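CBS domain-containing protein CBSX2, chloroplastic (Arabidopsis thaliana, PDB 3SL7) is a chloroplast protein built of a pair of CBS domains that probably acts as a redox regulator, modulating plant development through the thioredoxin system. Local coordinates at residues H17-S22 and T38-I43; P21-D26 and K98-L103; V110-T115 and P133-D138. All coordinates share one frame; numbering follows the deposited sequence.

Interaction 1 (H17-S22 and T38-I43); sequences HVVKPS and TGLPVI
V18 and I43 meet through their methyl ends, CG2 of V18 lying 3.7 Å from CD1 of I43, the two side chains slanting across one another. The first torsion of I43 sets CG1 between the backbone N and the carbonyl carbon (chi1 55°), near V19 O and V18 CB. The other V18 branch, CG1, crosses the ring of P41 at about a right angle and touches its CG. One residue on, V19 spreads its two methyls over different partners. Its CG1 meets L40 CD1 at 3.8 Å, again crosswise, while CG2 rests obliquely against V42 CG2. Between these side chains the backbones of V19 and V42 form a single bridge: V19 N gives a hydrogen bond to P41 O (3.2 Å), and I43 N gives one to V19 O (2.9 Å). The extended segment 17-22, helix 25-35 and strand 39-43 follow the beta-alpha-beta order of a CBS domain, here the first of the pair, with the first arm held by this one bridge. L31 of the helix touches both V19 and L40, and L141 of strand 141-146 meets V18, P41 and I43. An alanine in place of I43 would probably open a gap beside V18 CG2, which would lose its contact with CD1. At the far end P21 brings CD to 3.6 Å from V42 CG1 and to 3.2 Å from I43 O. K20 turns outward, its CB and CG skirting I43 O and its NZ forming a salt bridge with D45.

Interaction 2 (P21-D26 and K98-L103); sequences PSTSVD and KVVGDL
V25 CG2 lies anti to its own carbonyl carbon, beside the backbone N, and L103 CG is likewise anti to its carbonyl carbon (chi1 -54°) with CD1 anti to CA (chi2 -177°); these torsions point V25 CG2 and L103 CD1 at each other. The two side chains cross at about a right angle, with CG2 of V25 3.6 Å from CD1 of L103. This contact joins the two CBS domain sequences of the pair: the turn into helix 25-35 of the first lies beside the segment that opens helix 100-103 of the second. S24 is the N-cap residue of helix 25-35, its OG accepting from D27 N, and its backbone forms a single beta bridge with V99. Three backbone bonds hold the segments together. V25 N donates to K98 O at 3.0 Å, approaching from above the carbonyl plane, and the same V25 CG2 packs on K98 CB. V100 N donates to T23 O (2.8 Å), almost in line with the carbonyl. V100 CG2 sits beside that oxygen and reaches T23 CB at 3.9 Å. V99 sets CG1 close to S22 O (3.3 Å). Further out, T23 OG1 accepts from K20 N, tying the turn back on itself, and L58 of helix 55-58 packs on both V25 and L103. D26 faces the second subunit, where its OD2 forms a salt bridge with K158 of that chain, while OD1 is hydrogen-bonded to T95. At the proline end G101 N donates to P21 O at 2.7 Å, in the carbonyl plane and on a lone pair.

Interaction 3 (V110-T115 and P133-D138); sequences VVRDST and PVVDAD
V110 and V135 touch by single methyls, CG2 of V110 to CG2 of V135 at 3.7 Å, their side chains crossing at about a right angle. The other V110 methyl, CG1, meets P133 CB, also crosswise. V111 and V134 pair on the other face of the sheet, CG2 against CG2 at 3.8 Å, with the two side chains aslant. V111 and V134 are set side by side by a parallel bridge: V111 N donates to P133 O (3.1 Å) and V135 N donates to V111 O (3.0 Å), both bonds close to straight. R112 bends at chi2 (-71°), bringing CD to V135 CG2, and again at chi3 (-69°), which turns NE toward the loop after V135. Its NH2 lies 3.3 Å from A137 CA, and D136 O stands over the centre of one guanidinium face. A water bridges the segments, accepting from D113 N at 2.9 Å and donating to V135 O at 2.7 Å; it lies at the edge of the guanidinium, in its plane. Behind the arginine, a type I turn runs from R112 to T115, with T115 N bonded to R112 O and with T115 OG1 accepting from R112 N (2.9 Å), which holds that backbone N. In the loop after V135, D136 OD1 is hydrogen-bonded to K140 N. The two strands belong to the beta-alpha-beta unit 111-112, 117-124, 131-135 of the second CBS domain; V6 of helix 6-9 covers V111 and V134, strand 141-146 pairs with V134, and L49 of strand 49-54 packs against V110, P133 and V135.

From the N terminus, interaction 1 closes first, bringing strand 39-43 back to 17-22 around helix 25-35. Interaction 2 starts from the same stretch, sharing P21 and S22, but closes only at 98-103; its longer loop encloses strands 39-43 and 49-54, so the two loops overlap. They also touch, V100 packing on V19 and V42, with centres 9 Å apart. Interaction 3 opens after both have closed and forms a separate short loop around helix 117-124, its centre about 17 Å from that of interaction 1. Interactions 1 and 3 thus each join the chain before and after a helix within one CBS domain, while interaction 2 ties one domain to the other.

Interaction 1 (H17-S22 and T38-I43)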
ATOM      1  N   HIS A  17      -7.711  -8.349  -5.615  1.00 31.17           N
ATOM      2  CA  HIS A  17      -6.709  -8.860  -6.531  1.00 38.62           C
ATOM      3  C   HIS A  17      -6.280 -10.212  -5.997  1.00 42.09           C
ATOM      4  O   HIS A  17      -5.706 -10.305  -4.912  1.00 51.44           O
ATOM      5  CB  HIS A  17      -5.546  -7.881  -6.608  1.00 32.35           C
ATOM      6  CG  HIS A  17      -5.989  -6.456  -6.703  1.00 50.32           C
ATOM      7  ND1 HIS A  17      -6.681  -5.964  -7.792  1.00 37.16           N
ATOM      8  CD2 HIS A  17      -5.882  -5.427  -5.830  1.00 45.14           C
ATOM      9  CE1 HIS A  17      -6.955  -4.688  -7.596  1.00 46.29           C
ATOM     10  NE2 HIS A  17      -6.484  -4.337  -6.410  1.00 43.19           N
ATOM     11  N   VAL A  18      -6.599 -11.266  -6.739  1.00 27.79           N
ATOM     12  CA  VAL A  18      -6.389 -12.615  -6.249  1.00 30.67           C
ATOM     13  C   VAL A  18      -5.380 -13.338  -7.111  1.00 36.62           C
ATOM     14  O   VAL A  18      -5.195 -12.998  -8.279  1.00 29.39           O
ATOM     15  CB  VAL A  18      -7.691 -13.436  -6.254  1.00 24.56           C
ATOM     16  CG1 VAL A  18      -8.749 -12.786  -5.343  1.00 38.60           C
ATOM     17  CG2 VAL A  18      -8.220 -13.574  -7.665  1.00 28.76           C
ATOM     18  N   VAL A  19      -4.714 -14.321  -6.515  1.00 25.76           N
ATOM     19  CA  VAL A  19      -3.920 -15.289  -7.272  1.00 31.01           C
ATOM     20  C   VAL A  19      -4.322 -16.681  -6.813  1.00 34.11           C
ATOM     21  O   VAL A  19      -5.114 -16.828  -5.880  1.00 34.07           O
ATOM     22  CB  VAL A  19      -2.412 -15.085  -7.049  1.00 24.96           C
ATOM     23  CG1 VAL A  19      -1.968 -13.747  -7.641  1.00 24.58           C
ATOM     24  CG2 VAL A  19      -2.091 -15.140  -5.555  1.00 23.09           C
ATOM     25  N   LYS A  20      -3.779 -17.702  -7.466  1.00 26.99           N
ATOM     26  CA  LYS A  20      -4.026 -19.076  -7.071  1.00 32.83           C
ATOM     27  C   LYS A  20      -2.719 -19.720  -6.635  1.00 31.79           C
ATOM     28  O   LYS A  20      -1.660 -19.168  -6.876  1.00 30.99           O
ATOM     29  CB  LYS A  20      -4.641 -19.843  -8.232  1.00 38.28           C
ATOM     30  CG  LYS A  20      -5.881 -19.180  -8.797  1.00 40.61           C
ATOM     31  CD  LYS A  20      -6.522 -20.058  -9.850  1.00 44.30           C
ATOM     32  CE  LYS A  20      -7.776 -19.421 -10.413  1.00 56.00           C
ATOM     33  NZ  LYS A  20      -8.366 -20.270 -11.486  1.00 61.33           N
ATOM     34  N   PRO A  21      -2.792 -20.882  -5.971  1.00 26.43           N
ATOM     35  CA  PRO A  21      -1.556 -21.530  -5.535  1.00 28.98           C
ATOM     36  C   PRO A  21      -0.665 -21.851  -6.739  1.00 37.93           C
ATOM     37  O   PRO A  21       0.550 -21.936  -6.604  1.00 32.95           O
ATOM     38  CB  PRO A  21      -2.050 -22.810  -4.881  1.00 27.21           C
ATOM     39  CG  PRO A  21      -3.454 -22.428  -4.362  1.00 27.92           C
ATOM     40  CD  PRO A  21      -3.994 -21.567  -5.469  1.00 28.98           C
ATOM     41  N   SER A  22      -1.273 -21.993  -7.910  1.00 34.40           N
ATOM     42  CA  SER A  22      -0.532 -22.332  -9.126  1.00 41.34           C
ATOM     43  C   SER A  22       0.024 -21.106  -9.849  1.00 37.37           C
ATOM     44  O   SER A  22       0.779 -21.228 -10.812  1.00 36.82           O
ATOM     45  CB  SER A  22      -1.425 -23.132 -10.074  1.00 45.38           C
ATOM     46  OG  SER A  22      -2.513 -22.349 -10.536  1.00 44.36           O
ATOM     47  N   THR A  38       0.549  -4.869  -1.467  1.00 33.50           N
ATOM     48  CA  THR A  38       1.700  -5.605  -0.965  1.00 37.92           C
ATOM     49  C   THR A  38       1.336  -7.030  -0.577  1.00 37.06           C
ATOM     50  O   THR A  38       2.205  -7.818  -0.212  1.00 32.32           O
ATOM     51  CB  THR A  38       2.312  -4.919   0.254  1.00 43.46           C
ATOM     52  OG1 THR A  38       1.362  -4.935   1.326  1.00 39.80           O
ATOM     53  CG2 THR A  38       2.694  -3.481  -0.091  1.00 40.51           C
ATOM     54  N   GLY A  39       0.046  -7.358  -0.643  1.00 24.73           N
ATOM     55  CA  GLY A  39      -0.387  -8.699  -0.319  1.00 24.19           C
ATOM     56  C   GLY A  39      -1.590  -9.085  -1.143  1.00 28.18           C
ATOM     57  O   GLY A  39      -2.313  -8.223  -1.643  1.00 25.39           O
ATOM     58  N   LEU A  40      -1.798 -10.386  -1.284  1.00 26.13           N
ATOM     59  CA  LEU A  40      -2.861 -10.908  -2.134  1.00 27.94           C
ATOM     60  C   LEU A  40      -3.516 -12.098  -1.479  1.00 23.24           C
ATOM     61  O   LEU A  40      -2.822 -12.978  -0.959  1.00 28.31           O
ATOM     62  CB  LEU A  40      -2.267 -11.398  -3.456  1.00 35.58           C
ATOM     63  CG  LEU A  40      -1.532 -10.402  -4.346  1.00 31.80           C
ATOM     64  CD1 LEU A  40      -0.585 -11.160  -5.275  1.00 33.85           C
ATOM     65  CD2 LEU A  40      -2.522  -9.566  -5.138  1.00 24.93           C
ATOM     66  N   PRO A  41      -4.856 -12.150  -1.520  1.00 29.94           N
ATOM     67  CA  PRO A  41      -5.526 -13.379  -1.108  1.00 28.71           C
ATOM     68  C   PRO A  41      -5.297 -14.433  -2.172  1.00 34.44           C
ATOM     69  O   PRO A  41      -5.224 -14.117  -3.362  1.00 25.79           O
ATOM     70  CB  PRO A  41      -7.013 -12.977  -1.062  1.00 29.51           C
ATOM     71  CG  PRO A  41      -7.124 -11.783  -1.929  1.00 36.29           C
ATOM     72  CD  PRO A  41      -5.806 -11.073  -1.856  1.00 31.20           C
ATOM     73  N   VAL A  42      -5.161 -15.679  -1.744  1.00 27.54           N
ATOM     74  CA  VAL A  42      -5.028 -16.780  -2.678  1.00 24.88           C
ATOM     75  C   VAL A  42      -6.308 -17.599  -2.662  1.00 28.89           C
ATOM     76  O   VAL A  42      -6.767 -18.018  -1.598  1.00 27.50           O
ATOM     77  CB  VAL A  42      -3.833 -17.673  -2.300  1.00 22.00           C
ATOM     78  CG1 VAL A  42      -3.517 -18.664  -3.425  1.00 20.72           C
ATOM     79  CG2 VAL A  42      -2.591 -16.791  -1.990  1.00 28.02           C
ATOM     80  N   ILE A  43      -6.889 -17.813  -3.835  1.00 26.23           N
ATOM     81  CA  ILE A  43      -8.093 -18.619  -3.963  1.00 33.27           C
ATOM     82  C   ILE A  43      -7.814 -19.842  -4.824  1.00 41.81           C
ATOM     83  O   ILE A  43      -6.776 -19.909  -5.488  1.00 35.61           O
ATOM     84  CB  ILE A  43      -9.222 -17.823  -4.641  1.00 32.36           C
ATOM     85  CG1 ILE A  43      -8.739 -17.285  -5.996  1.00 33.22           C
ATOM     86  CG2 ILE A  43      -9.668 -16.686  -3.749  1.00 27.88           C
ATOM     87  CD1 ILE A  43      -9.858 -16.828  -6.905  1.00 33.37           C
TER

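Interaction 2 (P21-D26 and K98-L103)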
ATOM      1  N   PRO A  21      -2.792 -20.882  -5.971  1.00 26.43           N
ATOM      2  CA  PRO A  21      -1.556 -21.530  -5.535  1.00 28.98           C
ATOM      3  C   PRO A  21      -0.665 -21.851  -6.739  1.00 37.93           C
ATOM      4  O   PRO A  21       0.550 -21.936  -6.604  1.00 32.95           O
ATOM      5  CB  PRO A  21      -2.050 -22.810  -4.881  1.00 27.21           C
ATOM      6  CG  PRO A  21      -3.454 -22.428  -4.362  1.00 27.92           C
ATOM      7  CD  PRO A  21      -3.994 -21.567  -5.469  1.00 28.98           C
ATOM      8  N   SER A  22      -1.273 -21.993  -7.910  1.00 34.40           N
ATOM      9  CA  SER A  22      -0.532 -22.332  -9.126  1.00 41.34           C
ATOM     10  C   SER A  22       0.024 -21.106  -9.849  1.00 37.37           C
ATOM     11  O   SER A  22       0.779 -21.228 -10.812  1.00 36.82           O
ATOM     12  CB  SER A  22      -1.425 -23.132 -10.074  1.00 45.38           C
ATOM     13  OG  SER A  22      -2.513 -22.349 -10.536  1.00 44.36           O
ATOM     14  N   THR A  23      -0.351 -19.924  -9.397  1.00 26.09           N
ATOM     15  CA  THR A  23       0.139 -18.698 -10.015  1.00 31.05           C
ATOM     16  C   THR A  23       1.649 -18.644  -9.849  1.00 39.20           C
ATOM     17  O   THR A  23       2.163 -18.910  -8.765  1.00 33.13           O
ATOM     18  CB  THR A  23      -0.484 -17.465  -9.357  1.00 28.38           C
ATOM     19  OG1 THR A  23      -1.901 -17.529  -9.516  1.00 34.82           O
ATOM     20  CG2 THR A  23       0.029 -16.201 -10.002  1.00 29.91           C
ATOM     21  N   SER A  24       2.368 -18.313 -10.915  1.00 32.34           N
ATOM     22  CA  SER A  24       3.818 -18.234 -10.810  1.00 35.75           C
ATOM     23  C   SER A  24       4.173 -17.056  -9.925  1.00 36.77           C
ATOM     24  O   SER A  24       3.417 -16.090  -9.838  1.00 31.50           O
ATOM     25  CB  SER A  24       4.471 -18.094 -12.180  1.00 40.17           C
ATOM     26  OG  SER A  24       4.223 -16.817 -12.724  1.00 37.07           O
ATOM     27  N   VAL A  25       5.315 -17.143  -9.254  1.00 35.24           N
ATOM     28  CA  VAL A  25       5.760 -16.070  -8.376  1.00 37.05           C
ATOM     29  C   VAL A  25       5.878 -14.770  -9.153  1.00 37.31           C
ATOM     30  O   VAL A  25       5.498 -13.705  -8.660  1.00 33.46           O
ATOM     31  CB  VAL A  25       7.085 -16.434  -7.680  1.00 37.60           C
ATOM     32  CG1 VAL A  25       7.793 -15.195  -7.156  1.00 35.89           C
ATOM     33  CG2 VAL A  25       6.810 -17.406  -6.549  1.00 30.90           C
ATOM     34  N   ASP A  26       6.375 -14.876 -10.382  1.00 35.09           N
ATOM     35  CA  ASP A  26       6.568 -13.724 -11.260  1.00 44.43           C
ATOM     36  C   ASP A  26       5.256 -13.017 -11.550  1.00 34.53           C
ATOM     37  O   ASP A  26       5.172 -11.788 -11.478  1.00 39.60           O
ATOM     38  CB  ASP A  26       7.216 -14.149 -12.589  1.00 47.03           C
ATOM     39  CG  ASP A  26       8.717 -14.283 -12.488  1.00 74.04           C
ATOM     40  OD1 ASP A  26       9.281 -13.758 -11.506  1.00 60.68           O
ATOM     41  OD2 ASP A  26       9.330 -14.899 -13.390  1.00 91.44           O
ATOM     42  N   LYS A  98       8.979 -20.997  -9.699  1.00 43.48           N
ATOM     43  CA  LYS A  98       8.359 -21.077  -8.375  1.00 39.97           C
ATOM     44  C   LYS A  98       6.905 -20.639  -8.444  1.00 46.60           C
ATOM     45  O   LYS A  98       6.533 -19.849  -9.315  1.00 31.74           O
ATOM     46  CB  LYS A  98       9.125 -20.245  -7.343  1.00 48.07           C
ATOM     47  CG  LYS A  98      10.520 -20.793  -7.003  1.00 53.21           C
ATOM     48  CD  LYS A  98      11.172 -19.943  -5.926  1.00 49.41           C
ATOM     49  CE  LYS A  98      12.609 -20.382  -5.669  1.00 66.20           C
ATOM     50  NZ  LYS A  98      13.367 -19.323  -4.932  1.00 79.20           N
ATOM     51  N   VAL A  99       6.085 -21.167  -7.539  1.00 34.99           N
ATOM     52  CA  VAL A  99       4.666 -20.820  -7.521  1.00 34.16           C
ATOM     53  C   VAL A  99       4.202 -20.284  -6.169  1.00 43.21           C
ATOM     54  O   VAL A  99       4.824 -20.528  -5.135  1.00 32.75           O
ATOM     55  CB  VAL A  99       3.709 -21.997  -7.863  1.00 34.84           C
ATOM     56  CG1 VAL A  99       3.543 -22.234  -9.354  1.00 44.71           C
ATOM     57  CG2 VAL A  99       3.924 -23.226  -6.986  1.00 35.93           C
ATOM     58  N   VAL A 100       3.080 -19.576  -6.187  1.00 30.80           N
ATOM     59  CA  VAL A 100       2.522 -18.990  -4.975  1.00 33.08           C
ATOM     60  C   VAL A 100       2.286 -20.043  -3.898  1.00 30.54           C
ATOM     61  O   VAL A 100       2.618 -19.825  -2.745  1.00 33.10           O
ATOM     62  CB  VAL A 100       1.205 -18.247  -5.274  1.00 30.17           C
ATOM     63  CG1 VAL A 100       0.431 -17.977  -3.971  1.00 32.24           C
ATOM     64  CG2 VAL A 100       1.505 -16.954  -6.018  1.00 26.11           C
ATOM     65  N   GLY A 101       1.703 -21.175  -4.279  1.00 28.99           N
ATOM     66  CA  GLY A 101       1.403 -22.232  -3.332  1.00 32.19           C
ATOM     67  C   GLY A 101       2.544 -22.519  -2.367  1.00 47.56           C
ATOM     68  O   GLY A 101       2.315 -22.703  -1.179  1.00 30.86           O
ATOM     69  N   ASP A 102       3.779 -22.562  -2.863  1.00 30.51           N
ATOM     70  CA  ASP A 102       4.906 -22.895  -1.998  1.00 26.51           C
ATOM     71  C   ASP A 102       5.139 -21.835  -0.922  1.00 32.65           C
ATOM     72  O   ASP A 102       5.614 -22.147   0.170  1.00 29.43           O
ATOM     73  CB  ASP A 102       6.182 -23.105  -2.836  1.00 23.79           C
ATOM     74  CG  ASP A 102       6.169 -24.435  -3.593  1.00 24.44           C
ATOM     75  OD1 ASP A 102       5.304 -24.609  -4.465  1.00 35.30           O
ATOM     76  OD2 ASP A 102       7.067 -25.266  -3.363  1.00 94.05           O
ATOM     77  N   LEU A 103       4.794 -20.588  -1.222  1.00 25.32           N
ATOM     78  CA  LEU A 103       5.239 -19.456  -0.407  1.00 31.05           C
ATOM     79  C   LEU A 103       4.125 -18.823   0.403  1.00 27.29           C
ATOM     80  O   LEU A 103       4.367 -17.963   1.246  1.00 25.21           O
ATOM     81  CB  LEU A 103       5.839 -18.384  -1.304  1.00 29.24           C
ATOM     82  CG  LEU A 103       6.967 -18.864  -2.228  1.00 39.47           C
ATOM     83  CD1 LEU A 103       7.523 -17.698  -3.017  1.00 36.00           C
ATOM     84  CD2 LEU A 103       8.060 -19.534  -1.418  1.00 37.94           C
TER

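Interaction 3 (V110-T115 and P133-D138)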
ATOM      1  N   VAL A 110      -9.809 -15.238   8.909  1.00 36.04           N
ATOM      2  CA  VAL A 110     -10.840 -14.571   8.123  1.00 22.59           C
ATOM      3  C   VAL A 110     -12.010 -14.086   8.981  1.00 30.22           C
ATOM      4  O   VAL A 110     -12.185 -14.506  10.132  1.00 32.56           O
ATOM      5  CB  VAL A 110     -11.413 -15.472   7.008  1.00 35.15           C
ATOM      6  CG1 VAL A 110     -10.292 -16.063   6.135  1.00 21.35           C
ATOM      7  CG2 VAL A 110     -12.285 -16.570   7.603  1.00 33.97           C
ATOM      8  N   VAL A 111     -12.818 -13.201   8.410  1.00 29.18           N
ATOM      9  CA  VAL A 111     -14.028 -12.755   9.078  1.00 21.84           C
ATOM     10  C   VAL A 111     -15.192 -12.969   8.129  1.00 28.26           C
ATOM     11  O   VAL A 111     -14.998 -13.379   6.983  1.00 23.84           O
ATOM     12  CB  VAL A 111     -13.948 -11.272   9.469  1.00 28.47           C
ATOM     13  CG1 VAL A 111     -12.880 -11.062  10.531  1.00 32.60           C
ATOM     14  CG2 VAL A 111     -13.659 -10.420   8.246  1.00 33.61           C
ATOM     15  N   ARG A 112     -16.400 -12.723   8.627  1.00 28.86           N
ATOM     16  CA  ARG A 112     -17.605 -12.792   7.815  1.00 27.21           C
ATOM     17  C   ARG A 112     -18.108 -11.359   7.619  1.00 22.10           C
ATOM     18  O   ARG A 112     -17.669 -10.458   8.327  1.00 27.00           O
ATOM     19  CB  ARG A 112     -18.629 -13.632   8.569  1.00 27.90           C
ATOM     20  CG  ARG A 112     -18.029 -14.965   8.990  1.00 31.99           C
ATOM     21  CD  ARG A 112     -17.838 -15.809   7.764  1.00 31.99           C
ATOM     22  NE  ARG A 112     -19.164 -16.147   7.304  1.00 42.59           N
ATOM     23  CZ  ARG A 112     -19.752 -17.298   7.583  1.00 41.10           C
ATOM     24  NH1 ARG A 112     -19.084 -18.238   8.250  1.00 61.50           N
ATOM     25  NH2 ARG A 112     -20.977 -17.511   7.158  1.00 36.63           N
ATOM     26  N   ASP A 113     -19.027 -11.121   6.684  1.00 24.70           N
ATOM     27  CA  ASP A 113     -19.534  -9.756   6.549  1.00 31.18           C
ATOM     28  C   ASP A 113     -20.317  -9.310   7.790  1.00 35.90           C
ATOM     29  O   ASP A 113     -20.449  -8.115   8.055  1.00 27.85           O
ATOM     30  CB  ASP A 113     -20.365  -9.560   5.270  1.00 31.57           C
ATOM     31  CG  ASP A 113     -21.541 -10.506   5.166  1.00 31.38           C
ATOM     32  OD1 ASP A 113     -22.005 -11.060   6.193  1.00 27.26           O
ATOM     33  OD2 ASP A 113     -22.010 -10.683   4.027  1.00 30.79           O
ATOM     34  N   SER A 114     -20.813 -10.283   8.555  1.00 23.07           N
ATOM     35  CA  SER A 114     -21.595 -10.014   9.758  1.00 30.50           C
ATOM     36  C   SER A 114     -20.711  -9.766  10.970  1.00 29.53           C
ATOM     37  O   SER A 114     -21.196  -9.384  12.025  1.00 30.43           O
ATOM     38  CB  SER A 114     -22.517 -11.195  10.055  1.00 36.45           C
ATOM     39  OG  SER A 114     -21.759 -12.396  10.101  1.00 32.33           O
ATOM     40  N   THR A 115     -19.411  -9.989  10.820  1.00 31.26           N
ATOM     41  CA  THR A 115     -18.489  -9.795  11.929  1.00 30.19           C
ATOM     42  C   THR A 115     -18.534  -8.357  12.408  1.00 28.43           C
ATOM     43  O   THR A 115     -18.534  -7.431  11.607  1.00 32.71           O
ATOM     44  CB  THR A 115     -17.051 -10.171  11.528  1.00 34.37           C
ATOM     45  OG1 THR A 115     -17.012 -11.558  11.192  1.00 30.05           O
ATOM     46  CG2 THR A 115     -16.085  -9.921  12.669  1.00 36.29           C
ATOM     47  N   PRO A 133      -9.260 -11.427   4.982  1.00 26.56           N
ATOM     48  CA  PRO A 133     -10.160 -11.847   3.913  1.00 18.28           C
ATOM     49  C   PRO A 133     -11.559 -11.989   4.513  1.00 24.75           C
ATOM     50  O   PRO A 133     -11.693 -12.385   5.673  1.00 23.28           O
ATOM     51  CB  PRO A 133      -9.613 -13.217   3.510  1.00 24.97           C
ATOM     52  CG  PRO A 133      -8.152 -13.178   3.901  1.00 32.20           C
ATOM     53  CD  PRO A 133      -8.139 -12.360   5.175  1.00 34.07           C
ATOM     54  N   VAL A 134     -12.583 -11.651   3.749  1.00 22.58           N
ATOM     55  CA  VAL A 134     -13.960 -11.856   4.214  1.00 20.90           C
ATOM     56  C   VAL A 134     -14.533 -12.983   3.383  1.00 22.74           C
ATOM     57  O   VAL A 134     -14.469 -12.953   2.151  1.00 31.02           O
ATOM     58  CB  VAL A 134     -14.808 -10.592   4.050  1.00 24.30           C
ATOM     59  CG1 VAL A 134     -16.159 -10.744   4.784  1.00 24.12           C
ATOM     60  CG2 VAL A 134     -14.055  -9.387   4.577  1.00 25.89           C
ATOM     61  N   VAL A 135     -15.069 -13.995   4.057  1.00 23.95           N
ATOM     62  CA  VAL A 135     -15.658 -15.124   3.372  1.00 17.33           C
ATOM     63  C   VAL A 135     -17.160 -15.254   3.633  1.00 26.05           C
ATOM     64  O   VAL A 135     -17.701 -14.688   4.590  1.00 26.56           O
ATOM     65  CB  VAL A 135     -14.951 -16.439   3.760  1.00 28.76           C
ATOM     66  CG1 VAL A 135     -13.456 -16.362   3.408  1.00 21.86           C
ATOM     67  CG2 VAL A 135     -15.131 -16.718   5.241  1.00 30.08           C
ATOM     68  N   ASP A 136     -17.830 -15.997   2.762  1.00 28.68           N
ATOM     69  CA  ASP A 136     -19.225 -16.344   2.965  1.00 30.07           C
ATOM     70  C   ASP A 136     -19.336 -17.712   3.610  1.00 32.42           C
ATOM     71  O   ASP A 136     -18.337 -18.281   4.006  1.00 27.56           O
ATOM     72  CB  ASP A 136     -19.997 -16.308   1.649  1.00 27.29           C
ATOM     73  CG  ASP A 136     -19.550 -17.375   0.669  1.00 42.69           C
ATOM     74  OD1 ASP A 136     -18.816 -18.325   1.043  1.00 28.49           O
ATOM     75  OD2 ASP A 136     -19.952 -17.257  -0.501  1.00 31.57           O
ATOM     76  N   ALA A 137     -20.558 -18.239   3.705  1.00 24.58           N
ATOM     77  CA  ALA A 137     -20.805 -19.441   4.490  1.00 35.54           C
ATOM     78  C   ALA A 137     -20.161 -20.649   3.832  1.00 32.43           C
ATOM     79  O   ALA A 137     -19.958 -21.682   4.468  1.00 48.54           O
ATOM     80  CB  ALA A 137     -22.308 -19.665   4.665  1.00 30.46           C
ATOM     81  N   ASP A 138     -19.852 -20.496   2.549  1.00 29.47           N
ATOM     82  CA  ASP A 138     -19.155 -21.509   1.772  1.00 34.62           C
ATOM     83  C   ASP A 138     -17.645 -21.309   1.721  1.00 42.52           C
ATOM     84  O   ASP A 138     -16.963 -21.999   0.976  1.00 35.10           O
ATOM     85  CB  ASP A 138     -19.666 -21.499   0.342  1.00 36.97           C
ATOM     86  CG  ASP A 138     -20.971 -22.208   0.202  1.00 55.54           C
ATOM     87  OD1 ASP A 138     -21.157 -23.215   0.920  1.00 57.77           O
ATOM     88  OD2 ASP A 138     -21.807 -21.752  -0.606  1.00 80.37           O
TER
HETATM   89  O   HOH W   1     -19.961 -13.409   5.262  1.00 22.32           O